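Local structure of amidase, hydantoinase/carbamoylase family (Paraburkholderia phymatum, 6C0D) at residues Thr214-Ile219 / His367-Ile372. The protein probably hydrolyses N-carbamoyl-L-amino acids as a zinc-dependent, homodimeric amidase of the peptidase M20 family. Numbering follows the deposited sequence.
Sequences TTIVGI and HDAQVI
Close behind the zinc site of this M20-family hydrolase, the long strand 210-227 meets the short helix 368-372 through one isoleucine, Ile216, which leans on Ala369 and Gln370 in the helix's first turn. All three residues are buried, with the side chain of Ala369 about 10 Å from the zinc ion. Both branches of Ile216 take part: CG1 stands anti to the carbonyl carbon (chi1 -62°) and carries CD1 onto the helix, while CG2 faces the glutamine amide. CD1 sits 3.6 Å from Gln370 N, with Gln370 CB just beyond. The same CD1 reaches the methyl CB of Ala369 at 4.0 Å. Ile216 and Gln370 lay their side chains across one another, nearly perpendicular. With chi1 at 82°, the Gln370 chain leaves CG extended and brings its amide back to the start of the segment, where OE1 accepts a weak bond from His367 N at 3.4 Å. That link spans the same turn as the backbone bond from Gln370 N to His367 O, 3.0 Å. NE2 makes a second weak bond, to Glu333 OE1, so the amide's rotation is probably only loosely set. Met380 of strand 378-384 touches Ile216, His367 and Ala369 together, tying the contact into the neighbouring strand. On the metal side, the ring of His367 meets that of the zinc ligand His196, their planes at about 55°. No hydrogen bond joins the two segments; the closest approach is the methyl CG2 of Ile216 against Gln370 OE1, at 3.5 Å.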
loop_
_atom_site.group_PDB
_atom_site.type_symbol
_atom_site.label_atom_id
_atom_site.label_comp_id
_atom_site.label_asym_id
_atom_site.label_seq_id
_atom_site.Cartn_x
_atom_site.Cartn_y
_atom_site.Cartn_z
ATOM N N THR A 214 -12.556 -13.301 -31.017
ATOM C CA THR A 214 -12.167 -12.433 -32.134
ATOM C C THR A 214 -10.678 -12.127 -32.108
ATOM O O THR A 214 -9.981 -12.237 -33.130
ATOM C CB THR A 214 -12.953 -11.123 -32.051
ATOM O OG1 THR A 214 -12.797 -10.588 -30.725
ATOM C CG2 THR A 214 -14.429 -11.381 -32.317
ATOM N N THR A 215 -10.191 -11.703 -30.945
ATOM C CA THR A 215 -8.867 -11.118 -30.786
ATOM C C THR A 215 -8.425 -11.387 -29.359
ATOM O O THR A 215 -9.241 -11.301 -28.435
ATOM C CB THR A 215 -8.907 -9.597 -31.012
ATOM O OG1 THR A 215 -9.467 -9.312 -32.293
ATOM C CG2 THR A 215 -7.507 -8.986 -30.925
ATOM N N ILE A 216 -7.150 -11.707 -29.183
ATOM C CA ILE A 216 -6.532 -11.730 -27.860
ATOM C C ILE A 216 -5.982 -10.333 -27.574
ATOM O O ILE A 216 -5.205 -9.794 -28.369
ATOM C CB ILE A 216 -5.437 -12.802 -27.796
ATOM C CG1 ILE A 216 -6.073 -14.184 -28.038
ATOM C CG2 ILE A 216 -4.695 -12.760 -26.461
ATOM C CD1 ILE A 216 -5.043 -15.312 -28.152
ATOM N N VAL A 217 -6.408 -9.726 -26.459
ATOM C CA VAL A 217 -6.151 -8.295 -26.260
ATOM C C VAL A 217 -4.657 -8.049 -26.091
ATOM O O VAL A 217 -3.904 -8.915 -25.628
ATOM C CB VAL A 217 -6.922 -7.747 -25.039
ATOM C CG1 VAL A 217 -8.447 -7.811 -25.278
ATOM C CG2 VAL A 217 -6.516 -8.523 -23.790
ATOM N N GLY A 218 -4.213 -6.861 -26.519
ATOM C CA GLY A 218 -2.896 -6.393 -26.144
ATOM C C GLY A 218 -2.896 -5.852 -24.721
ATOM O O GLY A 218 -3.955 -5.603 -24.140
ATOM N N ILE A 219 -1.697 -5.687 -24.157
ATOM C CA ILE A 219 -1.530 -5.315 -22.743
ATOM C C ILE A 219 -0.463 -4.232 -22.606
ATOM O O ILE A 219 0.563 -4.264 -23.297
ATOM C CB ILE A 219 -1.148 -6.541 -21.881
ATOM C CG1 ILE A 219 -2.184 -7.672 -22.069
ATOM C CG2 ILE A 219 -1.098 -6.149 -20.381
ATOM C CD1 ILE A 219 -1.780 -9.017 -21.470
ATOM N N HIS A 367 -2.875 -16.465 -23.899
ATOM C CA HIS A 367 -2.951 -17.904 -24.147
ATOM C C HIS A 367 -1.855 -18.289 -25.129
ATOM O O HIS A 367 -1.332 -17.442 -25.849
ATOM C CB HIS A 367 -4.295 -18.336 -24.755
ATOM C CG HIS A 367 -5.481 -17.941 -23.935
ATOM N ND1 HIS A 367 -5.812 -18.586 -22.764
ATOM C CD2 HIS A 367 -6.403 -16.961 -24.104
ATOM C CE1 HIS A 367 -6.887 -18.018 -22.241
ATOM N NE2 HIS A 367 -7.271 -17.036 -23.039
ATOM N N ASP A 368 -1.528 -19.584 -25.160
ATOM C CA ASP A 368 -0.605 -20.090 -26.178
ATOM C C ASP A 368 -1.037 -19.694 -27.588
ATOM O O ASP A 368 -0.187 -19.496 -28.464
ATOM C CB ASP A 368 -0.501 -21.613 -26.091
ATOM C CG ASP A 368 0.255 -22.065 -24.856
ATOM O OD1 ASP A 368 1.414 -21.649 -24.696
ATOM O OD2 ASP A 368 -0.327 -22.817 -24.046
ATOM N N ALA A 369 -2.343 -19.570 -27.827
ATOM C CA ALA A 369 -2.823 -19.216 -29.162
ATOM C C ALA A 369 -2.264 -17.879 -29.636
ATOM O O ALA A 369 -2.141 -17.655 -30.845
ATOM C CB ALA A 369 -4.354 -19.166 -29.180
ATOM N N GLN A 370 -1.945 -16.965 -28.715
ATOM C CA GLN A 370 -1.407 -15.688 -29.168
ATOM C C GLN A 370 -0.015 -15.857 -29.770
ATOM O O GLN A 370 0.388 -15.063 -30.631
ATOM C CB GLN A 370 -1.373 -14.678 -28.016
ATOM C CG GLN A 370 -0.196 -14.805 -27.107
ATOM C CD GLN A 370 -0.371 -13.973 -25.858
ATOM O OE1 GLN A 370 -1.494 -13.753 -25.421
ATOM N NE2 GLN A 370 0.736 -13.510 -25.281
ATOM N N VAL A 371 0.736 -16.860 -29.312
ATOM C CA VAL A 371 2.047 -17.157 -29.887
ATOM C C VAL A 371 1.888 -17.880 -31.223
ATOM O O VAL A 371 2.548 -17.548 -32.218
ATOM C CB VAL A 371 2.877 -17.990 -28.891
ATOM C CG1 VAL A 371 4.157 -18.549 -29.546
ATOM C CG2 VAL A 371 3.217 -17.157 -27.645
ATOM N N ILE A 372 1.029 -18.893 -31.253
ATOM C CA ILE A 372 0.908 -19.731 -32.446
ATOM C C ILE A 372 0.282 -18.946 -33.598
ATOM O O ILE A 372 0.672 -19.113 -34.761
ATOM C CB ILE A 372 0.122 -21.005 -32.093
ATOM C CG1 ILE A 372 0.998 -21.884 -31.189
ATOM C CG2 ILE A 372 -0.308 -21.781 -33.372
ATOM C CD1 ILE A 372 0.217 -22.852 -30.354
#